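Local structure of manganese-dependent inorganic pyrophosphatase (2EB0) at residues P29-D34 and M49-I54; G59-L64 and K81-I86. The protein catalyses the hydrolysis of diphosphate to two phosphates as a manganese-dependent family II pyrophosphatase with DHH and DHHA2 domains. All blocks are in the same frame, centred on the assembly; numbering follows the deposited sequence.

Overall arrangement
Both contacts pair parallel strands of one six-stranded sheet in the DHH domain, on opposite sides of strand 2-5. Contact 1 joins the outermost strand 52-53 to strand 28-31; contact 2 joins strand 61-65 to strand 81-87, which strand 100-103 follows. They come in series along the chain, and their centres lie about 15 Å apart. The manganese site, whose ligands include His7 and Asp66, lies close to both contacts, but neither touches the metal ions. The side chain of Leu32 is about 5 Å from that of His7 and about 11 Å from a manganese ion, whereas that of Leu64 is about 8 Å from that of His7 and that of Ile86 about 10 Å from a metal ion.

Contact 1. Residues P29-D34 and M49-I54; sequences PARLGD and MEPELI
Strand 28-31, helix 37-45 and strand 52-53 form a beta-alpha-beta unit at the edge of the DHH-domain sheet, and this contact brings its two strands together. Two backbone bonds join them: Arg31 N gives its hydrogen to Glu52 O at 3.0 Å, and Arg31 O receives that of Ile54 N in a nearly straight bond (N-H...O 171°), nearly along the C=O axis. Arg31 also carries the side-chain part. Its CG occupies the crowded position between backbone N and carbonyl carbon (chi1 56°), and the chain runs extended from there to NE, which donates to Pro51 O at 2.6 Å, with the oxygen in the guanidinium plane. Proline suits position 51, since its compact apolar ring packs against Ala30 and, from helix 12-25, Ile15 and Ile19; its missing N-H costs nothing in these bonds, which use only its O. Over one guanidinium face sits the carboxylate of Glu50, OE1 3.2 Å from Arg31 CZ, its plane tilted 17° from the guanidinium; this salt bridge rests on charge alone. Leu53 CB lies over the opposite face, 3.5 Å from Arg31 CZ. Arg31 NH1 donates to Gly33 O; together with the NE bond, this holds the guanidinium in its plane, while a water joins NH2 to Pro51 O. An alanine in place of Arg31 would lose the bonds to Pro51 O and Gly33 O and the charge facing Glu50, and would probably loosen this edge. On the face bearing Ala30, its small side chain leaves room for Ile54 CD1, 3.7 Å from Ala30 CB; both residues touch Val5 of the neighbouring strand. Parallel strands joined through a helix are characteristic of the alpha/beta DHH domain.

Contact 2. Residues G59-L64 and K81-I86; sequences GKEIIL and KLIAII
Five backbone hydrogen bonds join residues 60-64 to strand 81-86 in parallel. Lys81 N donates to Lys60 O, and Lys81 O accepts from Ile62 N at 2.8 Å, the donor standing above the carbonyl plane. Ile62 O then takes the hydrogen of Ile83 N at 2.6 Å, nearly along the C=O axis. The register then slips by one residue: Ile62 pairs with Leu82, but Ile63 pairs with Ala84, so Ile83 is the extra residue of a beta bulge, its psi of -46° departing from extended strand geometry. Pairing resumes as Leu64 N donates to Ala84 O and Ile86 N to Leu64 O, each at 3.0 Å.

Apolar contacts fill both faces. Ile83 points toward the other strand, and its CB meets Ile63 CG1 at 3.8 Å, the two branched chains crossing obliquely. On the face of Ile63 and Ala84, the small Ala84 lets Ile63 CG1 pass at 4.4 Å from its CB; Ile63 also touches Leu21 and Leu25 of helix 12-25. On the face of Leu82 and Leu64 these two cross at about a right angle, Leu82 CD2 lying 4.1 Å from Leu64 CG.

Charged side chains stand at the N-terminal ends of the strands. Glu61 and Lys81 run side by side, Glu61 CG 4.0 Å from Lys81 CB, but the carboxylate of Glu61 makes its salt bridge with Arg2 of the adjoining strand, while its OE2 rests 3.9 Å from Ile83 CD1. This bulged parallel pair, with helix 12-25 over its Ile63 face, belongs to the parallel sheet of the alpha/beta DHH domain.

Contact 1. Residues P29-D34 and M49-I54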
loop_
_atom_site.group_PDB
_atom_site.type_symbol
_atom_site.label_atom_id
_atom_site.label_comp_id
_atom_site.label_asym_id
_atom_site.label_seq_id
_atom_site.Cartn_x
_atom_site.Cartn_y
_atom_site.Cartn_z
ATOM N N PRO B 29 9.184 -8.557 19.318
ATOM C CA PRO B 29 9.498 -7.181 18.931
ATOM C C PRO B 29 10.976 -7.159 18.554
ATOM O O PRO B 29 11.768 -7.944 19.086
ATOM C CB PRO B 29 9.231 -6.399 20.208
ATOM C CG PRO B 29 9.664 -7.370 21.263
ATOM C CD PRO B 29 9.027 -8.660 20.778
ATOM N N ALA B 30 11.361 -6.274 17.648
ATOM C CA ALA B 30 12.755 -6.215 17.255
ATOM C C ALA B 30 13.081 -4.859 16.652
ATOM O O ALA B 30 12.179 -4.055 16.376
ATOM C CB ALA B 30 13.065 -7.331 16.261
ATOM N N ARG B 31 14.378 -4.627 16.452
ATOM C CA ARG B 31 14.891 -3.382 15.899
ATOM C C ARG B 31 15.994 -3.679 14.881
ATOM O O ARG B 31 16.659 -4.710 14.957
ATOM C CB ARG B 31 15.433 -2.510 17.039
ATOM C CG ARG B 31 16.489 -3.208 17.885
ATOM C CD ARG B 31 16.726 -2.502 19.223
ATOM N NE ARG B 31 17.752 -3.172 20.025
ATOM C CZ ARG B 31 19.062 -2.962 19.891
ATOM N NH1 ARG B 31 19.518 -2.098 18.989
ATOM N NH2 ARG B 31 19.920 -3.614 20.664
ATOM N N LEU B 32 16.181 -2.772 13.928
ATOM C CA LEU B 32 17.191 -2.940 12.890
ATOM C C LEU B 32 18.413 -2.067 13.120
ATOM O O LEU B 32 19.308 -2.027 12.284
ATOM C CB LEU B 32 16.602 -2.615 11.508
ATOM C CG LEU B 32 15.538 -3.551 10.921
ATOM C CD1 LEU B 32 15.233 -3.154 9.478
ATOM C CD2 LEU B 32 16.039 -4.981 10.959
ATOM N N GLY B 33 18.449 -1.369 14.251
ATOM C CA GLY B 33 19.578 -0.500 14.553
ATOM C C GLY B 33 19.638 -0.082 16.013
ATOM O O GLY B 33 18.832 -0.531 16.824
ATOM N N ASP B 34 20.594 0.776 16.353
ATOM C CA ASP B 34 20.738 1.231 17.731
ATOM C C ASP B 34 19.706 2.286 18.087
ATOM O O ASP B 34 19.273 3.054 17.237
ATOM C CB ASP B 34 22.144 1.778 17.975
ATOM C CG ASP B 34 23.176 0.679 18.106
ATOM O OD1 ASP B 34 22.970 -0.232 18.935
ATOM O OD2 ASP B 34 24.195 0.728 17.384
ATOM N N MET B 49 11.411 -2.720 28.366
ATOM C CA MET B 49 12.689 -3.249 27.891
ATOM C C MET B 49 12.923 -2.969 26.409
ATOM O O MET B 49 11.985 -2.959 25.609
ATOM C CB MET B 49 12.757 -4.758 28.139
ATOM C CG MET B 49 12.486 -5.163 29.589
ATOM S SD MET B 49 13.586 -4.353 30.785
ATOM C CE MET B 49 12.510 -3.030 31.391
ATOM N N GLU B 50 14.183 -2.739 26.059
ATOM C CA GLU B 50 14.592 -2.467 24.683
ATOM C C GLU B 50 14.491 -3.733 23.827
ATOM O O GLU B 50 15.045 -4.761 24.182
ATOM C CB GLU B 50 16.037 -1.975 24.679
ATOM C CG GLU B 50 16.581 -1.617 23.317
ATOM C CD GLU B 50 18.092 -1.456 23.328
ATOM O OE1 GLU B 50 18.645 -0.919 22.342
ATOM O OE2 GLU B 50 18.726 -1.878 24.320
ATOM N N PRO B 51 13.807 -3.658 22.673
ATOM C CA PRO B 51 13.613 -4.779 21.737
ATOM C C PRO B 51 14.930 -5.385 21.262
ATOM O O PRO B 51 15.925 -4.679 21.131
ATOM C CB PRO B 51 12.862 -4.142 20.569
ATOM C CG PRO B 51 12.247 -2.922 21.154
ATOM C CD PRO B 51 13.288 -2.412 22.093
ATOM N N GLU B 52 14.923 -6.683 20.970
ATOM C CA GLU B 52 16.132 -7.361 20.508
ATOM C C GLU B 52 16.541 -6.882 19.113
ATOM O O GLU B 52 15.698 -6.567 18.272
ATOM C CB GLU B 52 15.922 -8.881 20.484
ATOM C CG GLU B 52 15.194 -9.388 19.244
ATOM C CD GLU B 52 15.081 -10.899 19.212
ATOM O OE1 GLU B 52 14.190 -11.447 19.896
ATOM O OE2 GLU B 52 15.895 -11.539 18.510
ATOM N N LEU B 53 17.845 -6.828 18.883
ATOM C CA LEU B 53 18.395 -6.402 17.605
ATOM C C LEU B 53 18.562 -7.576 16.636
ATOM O O LEU B 53 19.116 -8.600 17.002
ATOM C CB LEU B 53 19.763 -5.759 17.821
ATOM C CG LEU B 53 20.578 -5.522 16.545
ATOM C CD1 LEU B 53 20.094 -4.250 15.829
ATOM C CD2 LEU B 53 22.042 -5.388 16.912
ATOM N N ILE B 54 18.072 -7.434 15.409
ATOM C CA ILE B 54 18.237 -8.484 14.400
ATOM C C ILE B 54 18.763 -7.826 13.137
ATOM O O ILE B 54 18.736 -6.601 13.018
ATOM C CB ILE B 54 16.926 -9.218 14.079
ATOM C CG1 ILE B 54 15.863 -8.227 13.603
ATOM C CG2 ILE B 54 16.469 -9.987 15.294
ATOM C CD1 ILE B 54 14.547 -8.870 13.274
HETATM O O HOH W 1 11.891 -10.247 20.624
HETATM O O HOH W 2 18.781 -5.519 22.478
#

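Contact 2. Residues G59-L64 and K81-I86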
loop_
_atom_site.group_PDB
_atom_site.type_symbol
_atom_site.label_atom_id
_atom_site.label_comp_id
_atom_site.label_asym_id
_atom_site.label_seq_id
_atom_site.Cartn_x
_atom_site.Cartn_y
_atom_site.Cartn_z
ATOM N N GLY B 59 14.436 -16.878 6.866
ATOM C CA GLY B 59 13.785 -17.850 7.725
ATOM C C GLY B 59 12.862 -17.253 8.768
ATOM O O GLY B 59 12.365 -17.966 9.644
ATOM N N LYS B 60 12.628 -15.947 8.676
ATOM C CA LYS B 60 11.759 -15.259 9.625
ATOM C C LYS B 60 10.449 -14.792 8.997
ATOM O O LYS B 60 10.385 -14.535 7.793
ATOM C CB LYS B 60 12.473 -14.027 10.201
ATOM C CG LYS B 60 13.737 -14.311 10.986
ATOM C CD LYS B 60 14.334 -13.019 11.547
ATOM C CE LYS B 60 15.523 -13.293 12.473
ATOM N NZ LYS B 60 16.662 -13.953 11.775
ATOM N N GLU B 61 9.402 -14.698 9.810
ATOM C CA GLU B 61 8.136 -14.176 9.317
ATOM C C GLU B 61 8.166 -12.725 9.777
ATOM O O GLU B 61 8.229 -12.437 10.980
ATOM C CB GLU B 61 6.944 -14.917 9.915
ATOM C CG GLU B 61 6.642 -16.238 9.226
ATOM C CD GLU B 61 5.328 -16.842 9.686
ATOM O OE1 GLU B 61 4.959 -17.930 9.192
ATOM O OE2 GLU B 61 4.662 -16.224 10.543
ATOM N N ILE B 62 8.127 -11.814 8.817
ATOM C CA ILE B 62 8.228 -10.401 9.117
ATOM C C ILE B 62 6.973 -9.546 8.996
ATOM O O ILE B 62 6.152 -9.711 8.088
ATOM C CB ILE B 62 9.309 -9.761 8.233
ATOM C CG1 ILE B 62 10.642 -10.494 8.418
ATOM C CG2 ILE B 62 9.439 -8.286 8.556
ATOM C CD1 ILE B 62 11.266 -10.336 9.796
ATOM N N ILE B 63 6.847 -8.631 9.946
ATOM C CA ILE B 63 5.772 -7.658 9.979
ATOM C C ILE B 63 6.513 -6.333 10.134
ATOM O O ILE B 63 7.120 -6.063 11.181
ATOM C CB ILE B 63 4.834 -7.846 11.180
ATOM C CG1 ILE B 63 3.936 -9.065 10.955
ATOM C CG2 ILE B 63 3.989 -6.602 11.363
ATOM C CD1 ILE B 63 2.968 -9.337 12.078
ATOM N N LEU B 64 6.478 -5.523 9.083
ATOM C CA LEU B 64 7.159 -4.240 9.096
ATOM C C LEU B 64 6.261 -3.127 9.603
ATOM O O LEU B 64 5.082 -3.076 9.271
ATOM C CB LEU B 64 7.637 -3.892 7.691
ATOM C CG LEU B 64 8.553 -4.916 7.020
ATOM C CD1 LEU B 64 8.862 -4.457 5.596
ATOM C CD2 LEU B 64 9.840 -5.068 7.831
ATOM N N LYS B 81 9.687 -13.983 5.142
ATOM C CA LYS B 81 8.286 -14.203 4.811
ATOM C C LYS B 81 7.496 -12.975 5.279
ATOM O O LYS B 81 7.048 -12.920 6.426
ATOM C CB LYS B 81 7.788 -15.462 5.524
ATOM C CG LYS B 81 6.624 -16.170 4.861
ATOM C CD LYS B 81 5.290 -15.529 5.186
ATOM C CE LYS B 81 4.146 -16.392 4.660
ATOM N NZ LYS B 81 2.808 -15.803 4.943
ATOM N N LEU B 82 7.334 -11.998 4.382
ATOM C CA LEU B 82 6.613 -10.758 4.687
ATOM C C LEU B 82 5.127 -11.014 4.952
ATOM O O LEU B 82 4.384 -11.385 4.042
ATOM C CB LEU B 82 6.754 -9.772 3.524
ATOM C CG LEU B 82 7.117 -8.315 3.831
ATOM C CD1 LEU B 82 6.786 -7.446 2.614
ATOM C CD2 LEU B 82 6.355 -7.821 5.051
ATOM N N ILE B 83 4.704 -10.802 6.197
ATOM C CA ILE B 83 3.315 -11.007 6.612
ATOM C C ILE B 83 2.449 -9.742 6.489
ATOM O O ILE B 83 1.320 -9.793 5.989
ATOM C CB ILE B 83 3.239 -11.472 8.092
ATOM C CG1 ILE B 83 3.998 -12.788 8.276
ATOM C CG2 ILE B 83 1.777 -11.611 8.531
ATOM C CD1 ILE B 83 3.336 -13.993 7.631
ATOM N N ALA B 84 2.967 -8.607 6.953
ATOM C CA ALA B 84 2.188 -7.372 6.902
ATOM C C ALA B 84 3.032 -6.111 6.955
ATOM O O ALA B 84 4.230 -6.153 7.233
ATOM C CB ALA B 84 1.172 -7.345 8.067
ATOM N N ILE B 85 2.383 -4.989 6.675
ATOM C CA ILE B 85 3.023 -3.687 6.740
ATOM C C ILE B 85 2.017 -2.713 7.345
ATOM O O ILE B 85 0.907 -2.560 6.828
ATOM C CB ILE B 85 3.451 -3.173 5.347
ATOM C CG1 ILE B 85 4.549 -4.076 4.768
ATOM C CG2 ILE B 85 3.960 -1.749 5.464
ATOM C CD1 ILE B 85 5.072 -3.630 3.414
ATOM N N ILE B 86 2.410 -2.089 8.453
ATOM C CA ILE B 86 1.596 -1.107 9.162
ATOM C C ILE B 86 2.473 0.138 9.173
ATOM O O ILE B 86 3.495 0.190 9.868
ATOM C CB ILE B 86 1.299 -1.574 10.588
ATOM C CG1 ILE B 86 0.637 -2.956 10.538
ATOM C CG2 ILE B 86 0.394 -0.568 11.291
ATOM C CD1 ILE B 86 -0.697 -2.974 9.809
#